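Local atomic coordinates of hypothetical protein (Geobacillus stearothermophilus, PDB entry 1SFS), a protein that is of unknown function but belongs to a glycoside hydrolase-like family and is possibly a bacterial lysozyme that cleaves cell-wall polysaccharide. Residues 40-45 with 223-228; 188-193 with 215-220; 122-127 with 182-187. One frame throughout, in Å; residues are numbered along the deposited sequence.

Contact 1 (40-45 with 223-228)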
loop_
_atom_site.group_PDB
_atom_site.type_symbol
_atom_site.label_atom_id
_atom_site.label_comp_id
_atom_site.label_asym_id
_atom_site.label_seq_id
_atom_site.Cartn_x
_atom_site.Cartn_y
_atom_site.Cartn_z
ATOM N N ASP A 40 13.797 -6.703 14.872
ATOM C CA ASP A 40 13.297 -6.434 16.222
ATOM C C ASP A 40 13.684 -5.054 16.679
ATOM O O ASP A 40 12.901 -4.349 17.315
ATOM C CB ASP A 40 13.770 -7.442 17.259
ATOM C CG ASP A 40 13.072 -7.193 18.620
ATOM O OD1 ASP A 40 11.839 -7.322 18.743
ATOM O OD2 ASP A 40 13.748 -6.887 19.635
ATOM N N GLN A 41 14.911 -4.647 16.322
ATOM C CA GLN A 41 15.389 -3.297 16.675
ATOM C C GLN A 41 14.482 -2.208 16.111
ATOM O O GLN A 41 14.125 -1.300 16.872
ATOM C CB GLN A 41 16.847 -3.110 16.296
ATOM C CG GLN A 41 17.756 -3.806 17.304
ATOM C CD GLN A 41 18.020 -3.174 18.646
ATOM O OE1 GLN A 41 17.471 -2.126 18.965
ATOM N NE2 GLN A 41 18.869 -3.728 19.522
ATOM N N LEU A 42 14.079 -2.306 14.854
ATOM C CA LEU A 42 13.231 -1.287 14.251
ATOM C C LEU A 42 11.843 -1.356 14.863
ATOM O O LEU A 42 11.232 -0.323 15.128
ATOM C CB LEU A 42 13.179 -1.446 12.733
ATOM C CG LEU A 42 12.339 -0.424 11.981
ATOM C CD1 LEU A 42 12.738 1.014 12.255
ATOM C CD2 LEU A 42 12.385 -0.682 10.513
ATOM N N PHE A 43 11.295 -2.551 15.073
ATOM C CA PHE A 43 9.979 -2.665 15.739
ATOM C C PHE A 43 10.026 -2.024 17.073
ATOM O O PHE A 43 9.075 -1.275 17.429
ATOM C CB PHE A 43 9.554 -4.156 15.781
ATOM C CG PHE A 43 8.294 -4.309 16.580
ATOM C CD1 PHE A 43 7.040 -4.001 16.122
ATOM C CD2 PHE A 43 8.392 -4.761 17.899
ATOM C CE1 PHE A 43 5.882 -4.075 16.946
ATOM C CE2 PHE A 43 7.313 -4.857 18.740
ATOM C CZ PHE A 43 6.110 -4.486 18.234
ATOM N N GLN A 44 11.019 -2.319 17.871
ATOM C CA GLN A 44 11.071 -1.720 19.221
ATOM C C GLN A 44 11.232 -0.230 19.164
ATOM O O GLN A 44 10.666 0.457 20.043
ATOM C CB GLN A 44 12.203 -2.399 20.014
ATOM C CG GLN A 44 12.026 -3.887 20.267
ATOM C CD GLN A 44 10.768 -4.364 20.948
ATOM O OE1 GLN A 44 10.094 -3.600 21.650
ATOM N NE2 GLN A 44 10.353 -5.604 20.714
ATOM N N CYS A 45 11.967 0.311 18.201
ATOM C CA CYS A 45 12.044 1.763 18.031
ATOM C C CYS A 45 10.659 2.327 17.872
ATOM O O CYS A 45 10.252 3.274 18.549
ATOM C CB CYS A 45 12.892 2.177 16.815
ATOM S SG CYS A 45 13.140 3.948 16.554
ATOM N N VAL A 223 12.463 9.993 14.348
ATOM C CA VAL A 223 12.836 9.226 15.544
ATOM C C VAL A 223 12.997 7.740 15.219
ATOM O O VAL A 223 13.655 7.017 15.976
ATOM C CB VAL A 223 11.809 9.376 16.682
ATOM C CG1 VAL A 223 11.683 10.860 17.066
ATOM C CG2 VAL A 223 10.461 8.784 16.318
ATOM N N CYS A 224 12.412 7.281 14.133
ATOM C CA CYS A 224 12.507 5.971 13.564
ATOM C C CYS A 224 12.294 6.140 12.040
ATOM O O CYS A 224 11.496 7.012 11.682
ATOM C CB CYS A 224 11.500 4.890 14.045
ATOM S SG CYS A 224 11.328 4.739 15.835
ATOM N N PRO A 225 12.976 5.378 11.219
ATOM C CA PRO A 225 12.920 5.579 9.767
ATOM C C PRO A 225 11.708 4.914 9.138
ATOM O O PRO A 225 11.742 3.945 8.378
ATOM C CB PRO A 225 14.230 4.946 9.280
ATOM C CG PRO A 225 14.462 3.836 10.267
ATOM C CD PRO A 225 13.999 4.404 11.590
ATOM N N VAL A 226 10.535 5.481 9.476
ATOM C CA VAL A 226 9.254 4.994 9.026
ATOM C C VAL A 226 8.342 6.152 8.637
ATOM O O VAL A 226 8.553 7.316 9.034
ATOM C CB VAL A 226 8.550 4.164 10.118
ATOM C CG1 VAL A 226 9.428 3.033 10.610
ATOM C CG2 VAL A 226 8.082 5.003 11.321
ATOM N N ASP A 227 7.331 5.837 7.870
ATOM C CA ASP A 227 6.195 6.716 7.607
ATOM C C ASP A 227 5.039 6.294 8.493
ATOM O O ASP A 227 4.970 5.157 8.946
ATOM C CB ASP A 227 5.751 6.628 6.169
ATOM C CG ASP A 227 6.925 6.803 5.237
ATOM O OD1 ASP A 227 7.095 5.956 4.299
ATOM O OD2 ASP A 227 7.716 7.749 5.338
ATOM N N THR A 228 4.074 7.206 8.727
ATOM C CA THR A 228 2.950 6.947 9.585
ATOM C C THR A 228 1.633 6.977 8.816
ATOM O O THR A 228 1.389 7.814 7.961
ATOM C CB THR A 228 2.889 7.915 10.784
ATOM O OG1 THR A 228 2.844 9.271 10.322
ATOM C CG2 THR A 228 4.122 7.755 11.679
#

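Contact 2 (188-193 with 215-220)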
loop_
_atom_site.group_PDB
_atom_site.type_symbol
_atom_site.label_atom_id
_atom_site.label_comp_id
_atom_site.label_asym_id
_atom_site.label_seq_id
_atom_site.Cartn_x
_atom_site.Cartn_y
_atom_site.Cartn_z
ATOM N N PRO A 188 -3.931 14.255 2.324
ATOM C CA PRO A 188 -2.879 15.254 2.582
ATOM C C PRO A 188 -1.854 14.681 3.535
ATOM O O PRO A 188 -2.011 13.568 4.070
ATOM C CB PRO A 188 -3.668 16.424 3.217
ATOM C CG PRO A 188 -4.756 15.715 3.938
ATOM C CD PRO A 188 -5.167 14.543 3.082
ATOM N N ARG A 189 -0.796 15.423 3.783
ATOM C CA ARG A 189 0.331 14.944 4.547
ATOM C C ARG A 189 0.710 15.935 5.630
ATOM O O ARG A 189 1.691 16.703 5.519
ATOM C CB ARG A 189 1.498 14.734 3.570
ATOM C CG ARG A 189 2.663 13.972 4.110
ATOM C CD ARG A 189 3.800 13.755 3.086
ATOM N NE ARG A 189 3.254 13.050 1.964
ATOM C CZ ARG A 189 3.481 13.220 0.683
ATOM N NH1 ARG A 189 4.371 14.096 0.243
ATOM N NH2 ARG A 189 2.792 12.447 -0.155
ATOM N N PRO A 190 -0.086 16.032 6.693
ATOM C CA PRO A 190 0.194 17.003 7.765
ATOM C C PRO A 190 1.489 16.707 8.501
ATOM O O PRO A 190 2.050 17.654 9.043
ATOM C CB PRO A 190 -1.012 16.852 8.688
ATOM C CG PRO A 190 -1.549 15.449 8.444
ATOM C CD PRO A 190 -1.327 15.298 6.947
ATOM N N GLY A 191 1.989 15.484 8.495
ATOM C CA GLY A 191 3.268 15.160 9.102
ATOM C C GLY A 191 3.173 14.013 10.068
ATOM O O GLY A 191 2.104 13.689 10.621
ATOM N N THR A 192 4.265 13.341 10.313
ATOM C CA THR A 192 4.298 12.216 11.212
ATOM C C THR A 192 3.956 12.654 12.647
ATOM O O THR A 192 4.267 13.758 13.062
ATOM C CB THR A 192 5.625 11.456 11.186
ATOM O OG1 THR A 192 6.677 12.351 11.563
ATOM C CG2 THR A 192 5.909 10.863 9.820
ATOM N N THR A 193 3.347 11.737 13.393
ATOM C CA THR A 193 3.071 11.901 14.803
ATOM C C THR A 193 3.222 10.560 15.493
ATOM O O THR A 193 3.169 9.479 14.882
ATOM C CB THR A 193 1.627 12.379 15.126
ATOM O OG1 THR A 193 0.700 11.343 14.847
ATOM C CG2 THR A 193 1.185 13.609 14.346
ATOM N N TRP A 215 -4.374 5.746 4.765
ATOM C CA TRP A 215 -3.964 7.118 4.604
ATOM C C TRP A 215 -2.537 7.272 5.146
ATOM O O TRP A 215 -2.329 7.103 6.367
ATOM C CB TRP A 215 -4.906 8.039 5.379
ATOM C CG TRP A 215 -4.546 9.478 5.314
ATOM C CD1 TRP A 215 -3.916 10.165 4.331
ATOM C CD2 TRP A 215 -4.807 10.458 6.328
ATOM N NE1 TRP A 215 -3.775 11.474 4.663
ATOM C CE2 TRP A 215 -4.310 11.681 5.899
ATOM C CE3 TRP A 215 -5.408 10.379 7.591
ATOM C CZ2 TRP A 215 -4.399 12.842 6.673
ATOM C CZ3 TRP A 215 -5.498 11.522 8.370
ATOM C CH2 TRP A 215 -4.997 12.726 7.903
ATOM N N GLN A 216 -1.590 7.614 4.311
ATOM C CA GLN A 216 -0.230 7.960 4.746
ATOM C C GLN A 216 -0.264 9.452 5.104
ATOM O O GLN A 216 -0.226 10.298 4.215
ATOM C CB GLN A 216 0.789 7.636 3.700
ATOM C CG GLN A 216 2.212 7.694 4.246
ATOM C CD GLN A 216 3.177 7.445 3.135
ATOM O OE1 GLN A 216 3.236 8.277 2.209
ATOM N NE2 GLN A 216 3.880 6.332 3.184
ATOM N N TYR A 217 -0.357 9.755 6.391
ATOM C CA TYR A 217 -0.487 11.136 6.801
ATOM C C TYR A 217 0.831 11.828 7.103
ATOM O O TYR A 217 0.863 13.052 7.266
ATOM C CB TYR A 217 -1.455 11.251 7.986
ATOM C CG TYR A 217 -0.937 10.736 9.280
ATOM C CD1 TYR A 217 -0.259 11.553 10.153
ATOM C CD2 TYR A 217 -1.174 9.448 9.732
ATOM C CE1 TYR A 217 0.210 11.096 11.371
ATOM C CE2 TYR A 217 -0.719 8.969 10.935
ATOM C CZ TYR A 217 -0.022 9.805 11.783
ATOM O OH TYR A 217 0.423 9.327 12.981
ATOM N N GLY A 218 1.925 11.060 7.154
ATOM C CA GLY A 218 3.216 11.648 7.338
ATOM C C GLY A 218 4.316 10.759 6.807
ATOM O O GLY A 218 4.188 9.524 6.833
ATOM N N ARG A 219 5.403 11.358 6.341
ATOM C CA ARG A 219 6.574 10.632 5.882
ATOM C C ARG A 219 7.767 10.993 6.749
ATOM O O ARG A 219 7.902 12.149 7.206
ATOM C CB ARG A 219 6.890 10.927 4.395
ATOM C CG ARG A 219 5.875 10.354 3.446
ATOM C CD ARG A 219 6.266 10.706 2.010
ATOM N NE ARG A 219 5.357 10.097 1.068
ATOM C CZ ARG A 219 5.409 10.385 -0.243
ATOM N NH1 ARG A 219 6.245 11.233 -0.822
ATOM N NH2 ARG A 219 4.533 9.750 -0.998
ATOM N N ASP A 220 8.625 10.003 6.951
ATOM C CA ASP A 220 9.976 10.059 7.483
ATOM C C ASP A 220 10.011 10.701 8.863
ATOM O O ASP A 220 10.448 11.856 9.114
ATOM C CB ASP A 220 10.883 10.813 6.513
ATOM C CG ASP A 220 11.084 10.136 5.172
ATOM O OD1 ASP A 220 10.944 8.907 5.033
ATOM O OD2 ASP A 220 11.370 10.892 4.211
HETATM O O HOH W 1 1.998 10.668 2.432
HETATM O O HOH W 2 6.609 14.422 8.994
HETATM O O HOH W 3 8.612 13.613 9.867
#

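Contact 3 (122-127 with 182-187)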
loop_
_atom_site.group_PDB
_atom_site.type_symbol
_atom_site.label_atom_id
_atom_site.label_comp_id
_atom_site.label_asym_id
_atom_site.label_seq_id
_atom_site.Cartn_x
_atom_site.Cartn_y
_atom_site.Cartn_z
ATOM N N LEU A 122 -4.795 -8.128 0.107
ATOM C CA LEU A 122 -4.422 -7.012 -0.749
ATOM C C LEU A 122 -2.956 -6.987 -1.112
ATOM O O LEU A 122 -2.090 -7.235 -0.259
ATOM C CB LEU A 122 -4.753 -5.708 -0.020
ATOM C CG LEU A 122 -6.220 -5.298 -0.046
ATOM C CD1 LEU A 122 -6.565 -4.377 1.087
ATOM C CD2 LEU A 122 -6.558 -4.657 -1.385
ATOM N N LEU A 123 -2.673 -6.602 -2.344
ATOM C CA LEU A 123 -1.337 -6.237 -2.823
ATOM C C LEU A 123 -1.420 -4.817 -3.366
ATOM O O LEU A 123 -2.246 -4.581 -4.272
ATOM C CB LEU A 123 -0.817 -7.178 -3.897
ATOM C CG LEU A 123 -0.849 -8.667 -3.581
ATOM C CD1 LEU A 123 -0.395 -9.472 -4.766
ATOM C CD2 LEU A 123 -0.026 -9.023 -2.348
ATOM N N PHE A 124 -0.648 -3.892 -2.853
ATOM C CA PHE A 124 -0.733 -2.482 -3.267
ATOM C C PHE A 124 0.292 -2.126 -4.297
ATOM O O PHE A 124 1.492 -2.262 -4.075
ATOM C CB PHE A 124 -0.566 -1.560 -2.070
ATOM C CG PHE A 124 -1.802 -1.476 -1.204
ATOM C CD1 PHE A 124 -2.696 -0.434 -1.369
ATOM C CD2 PHE A 124 -2.098 -2.448 -0.253
ATOM C CE1 PHE A 124 -3.869 -0.371 -0.639
ATOM C CE2 PHE A 124 -3.273 -2.381 0.477
ATOM C CZ PHE A 124 -4.141 -1.346 0.293
ATOM N N ALA A 125 -0.130 -1.545 -5.409
ATOM C CA ALA A 125 0.767 -0.964 -6.402
ATOM C C ALA A 125 1.216 0.404 -5.961
ATOM O O ALA A 125 0.396 1.257 -5.658
ATOM C CB ALA A 125 0.047 -0.857 -7.731
ATOM N N ASN A 126 2.524 0.664 -6.028
ATOM C CA ASN A 126 3.109 1.937 -5.658
ATOM C C ASN A 126 3.122 2.964 -6.774
ATOM O O ASN A 126 4.091 3.008 -7.542
ATOM C CB ASN A 126 4.557 1.628 -5.243
ATOM C CG ASN A 126 5.241 2.896 -4.846
ATOM O OD1 ASN A 126 4.910 3.412 -3.775
ATOM N ND2 ASN A 126 6.176 3.385 -5.639
ATOM N N ILE A 127 2.101 3.790 -6.870
ATOM C CA ILE A 127 1.992 4.763 -7.975
ATOM C C ILE A 127 2.386 6.106 -7.433
ATOM O O ILE A 127 1.571 6.825 -6.849
ATOM C CB ILE A 127 0.612 4.767 -8.591
ATOM C CG1 ILE A 127 0.176 3.372 -9.063
ATOM C CG2 ILE A 127 0.571 5.788 -9.729
ATOM C CD1 ILE A 127 -1.231 3.211 -9.561
ATOM N N VAL A 182 -8.795 -1.136 -3.500
ATOM C CA VAL A 182 -8.664 -0.385 -2.266
ATOM C C VAL A 182 -7.549 0.626 -2.432
ATOM O O VAL A 182 -6.466 0.263 -2.894
ATOM C CB VAL A 182 -8.417 -1.318 -1.073
ATOM C CG1 VAL A 182 -8.172 -0.544 0.194
ATOM C CG2 VAL A 182 -9.574 -2.282 -0.917
ATOM N N ILE A 183 -7.820 1.879 -2.076
ATOM C CA ILE A 183 -6.841 2.939 -2.186
ATOM C C ILE A 183 -6.201 3.238 -0.824
ATOM O O ILE A 183 -6.881 3.361 0.187
ATOM C CB ILE A 183 -7.464 4.217 -2.800
ATOM C CG1 ILE A 183 -7.906 3.947 -4.246
ATOM C CG2 ILE A 183 -6.515 5.399 -2.738
ATOM C CD1 ILE A 183 -8.625 5.107 -4.900
ATOM N N TRP A 184 -4.883 3.359 -0.886
ATOM C CA TRP A 184 -4.033 3.905 0.154
ATOM C C TRP A 184 -3.619 5.287 -0.338
ATOM O O TRP A 184 -2.836 5.403 -1.277
ATOM C CB TRP A 184 -2.836 2.970 0.366
ATOM C CG TRP A 184 -1.833 3.384 1.400
ATOM C CD1 TRP A 184 -1.815 4.460 2.230
ATOM C CD2 TRP A 184 -0.652 2.640 1.665
ATOM N NE1 TRP A 184 -0.693 4.422 3.024
ATOM C CE2 TRP A 184 0.043 3.334 2.697
ATOM C CE3 TRP A 184 -0.127 1.469 1.139
ATOM C CZ2 TRP A 184 1.260 2.875 3.205
ATOM C CZ3 TRP A 184 1.070 1.035 1.639
ATOM C CH2 TRP A 184 1.741 1.737 2.657
ATOM N N SER A 185 -4.200 6.325 0.262
ATOM C CA SER A 185 -3.981 7.679 -0.195
ATOM C C SER A 185 -2.787 8.311 0.480
ATOM O O SER A 185 -2.651 8.240 1.711
ATOM C CB SER A 185 -5.233 8.505 0.121
ATOM O OG SER A 185 -5.000 9.831 -0.292
ATOM N N ALA A 186 -1.950 8.977 -0.307
ATOM C CA ALA A 186 -0.784 9.699 0.143
ATOM C C ALA A 186 -1.006 11.182 0.333
ATOM O O ALA A 186 -0.046 11.941 0.372
ATOM C CB ALA A 186 0.371 9.455 -0.835
ATOM N N ALA A 187 -2.248 11.618 0.516
ATOM C CA ALA A 187 -2.553 13.032 0.732
ATOM C C ALA A 187 -3.783 13.165 1.602
ATOM O O ALA A 187 -4.661 12.278 1.544
ATOM C CB ALA A 187 -2.869 13.698 -0.625
#

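Contact 1 (40-45 with 223-228)
L42 lays its CD1 methyl against one side of the P225 ring, 3.7 Å from P225 CD, and the two side chains run antiparallel alongside one another. The same methyl is 4.2 Å from V226 CG1 and lies 4.4 Å from C224 CB, so one leucine branch faces three consecutive residues, 224 to 226. CG set anti to the backbone N (chi1 -179°) turns the branch end toward the loop.

One turn further on, C45 is joined covalently to the loop: its SG is bonded to C224 SG at 2.1 Å, with a left-handed disulfide torsion of chi3 -100°. C45 SG also comes within 3.2 Å of V223 O, so the sulfur sits close against the carbonyl just before its partner cysteine. The bridge ties helix 40-49, the first helix of the chain, to the turn that leads into strand 227-231, the last strand, which runs antiparallel to its neighbour 211-218. The first and last strands of the sheet also pair, consistent with the barrel expected of a glycoside hydrolase-like domain, and the disulfide clasps the beginning of the fold to its end.

P225 is the centre of an inverse gamma turn, closed by a weak bond from V226 N to C224 O at 2.9 Å. After the turn, V226 points toward the helix, and it and L42 both touch W56 of strand 55-59, while V46 packs on C224 and V226 from the next part of the helix. On the helix itself, Q44 NE2 donates to D40 OD1 at 3.0 Å in a nearly straight bond (170°), on the syn side but tilted out of the carboxylate plane. The same D40 oxygen is hydrogen-bonded to the Y81 hydroxyl.

Contact 2 (188-193 with 215-220)
W215 turns the edge of its indole to P188, and NE1 donates to P188 O at 2.8 Å; the oxygen lies somewhat out of the ring plane and the N-H is bent to 144°. P190 CD approaches CZ2 of the same ring. Q216 carries its amide to R219, where OE1 accepts from R219 NE, which comes from above the carbonyl plane, and from the Y155 hydroxyl, and a water links it to R189 NE.

At Y217 the backbone oxygen takes the G191 N-H at 2.9 Å, while the phenol OH pairs with T193 OG1, 2.8 Å away, and is also bonded to W30 NE1. Y217 and G218 together face T228, forming a classic beta bulge at the end of strand 211-218, and the 188-193 loop lies over it. G218, without a side chain, lets G191 C come within 3.6 Å of G218 CA.

R219 then stacks its guanidinium flat on that of R189, centres 3.5 Å apart and planes 11° apart. These like charges are softened, probably, by Q216 OE1, which lies in the R219 guanidinium plane. R219 NH2 also bonds to the Y155 hydroxyl. At D220, a water bridges the backbone O to T192 OG1.

Contact 3 (122-127 with 182-187)
W184 holds its CG anti to the backbone N (chi1 179°), while F124 turns its CG anti to its own carbonyl carbon (chi1 -77°); together these settings bring the indole edge over the phenyl face. The pair is T-shaped, with centroids of F124 and the six-membered ring of W184 5.7 Å apart and planes at 88°. W184 CE3 stands above the F124 ring, offset toward its rim, and W184 CB lies 3.6 Å from F124 CE1. At its far end the phenyl reaches back to V182, whose CG1 is 4.1 Å from F124 CZ. L122 completes the row, crossing V182 at about a right angle with CD2 3.8 Å from V182 CB.

Strands 122-126 and 182-185 are not neighbours: strand 151-156 runs between them in the sheet, and their axes pass 8.4 Å apart. L122 and F124, like V182 and W184, point toward the other strand, consistent with the interior of a barrel-like sheet, and L86 of strand 84-89 touches both aromatic rings. An alanine in place of F124 would probably open a gap beneath the indole edge and leave W184 and V182 without the face and rim they rest on.

No hydrogen bond crosses between the segments. W184 NE1 is bonded to N229 OD1, so the buried indole has its polar need met, and the contact between the segments is one of apolar and aromatic packing.

Contacts 1 and 2 adjoin through neighbouring strands: T228 N probably bonds to G218 O at 3.0 Å and D227 OD2 to D220 N at 2.9 Å, although the centres are about 15 Å apart. On its other edge strand 211-218 meets contact 3, where Q216 N lies 2.9 Å from S185 O, again a probable hydrogen bond with centres about 15 Å apart. Contacts 1 and 3 do not touch; their centres are about 21 Å apart and their nearest atoms about 6 Å. Strand 211-218 links the disulfide-tied helix and loop of contact 1 to the aromatic core. Y155 also bonds to Q216 and R219 of contact 2 and packs edge-to-face with W184 of contact 3.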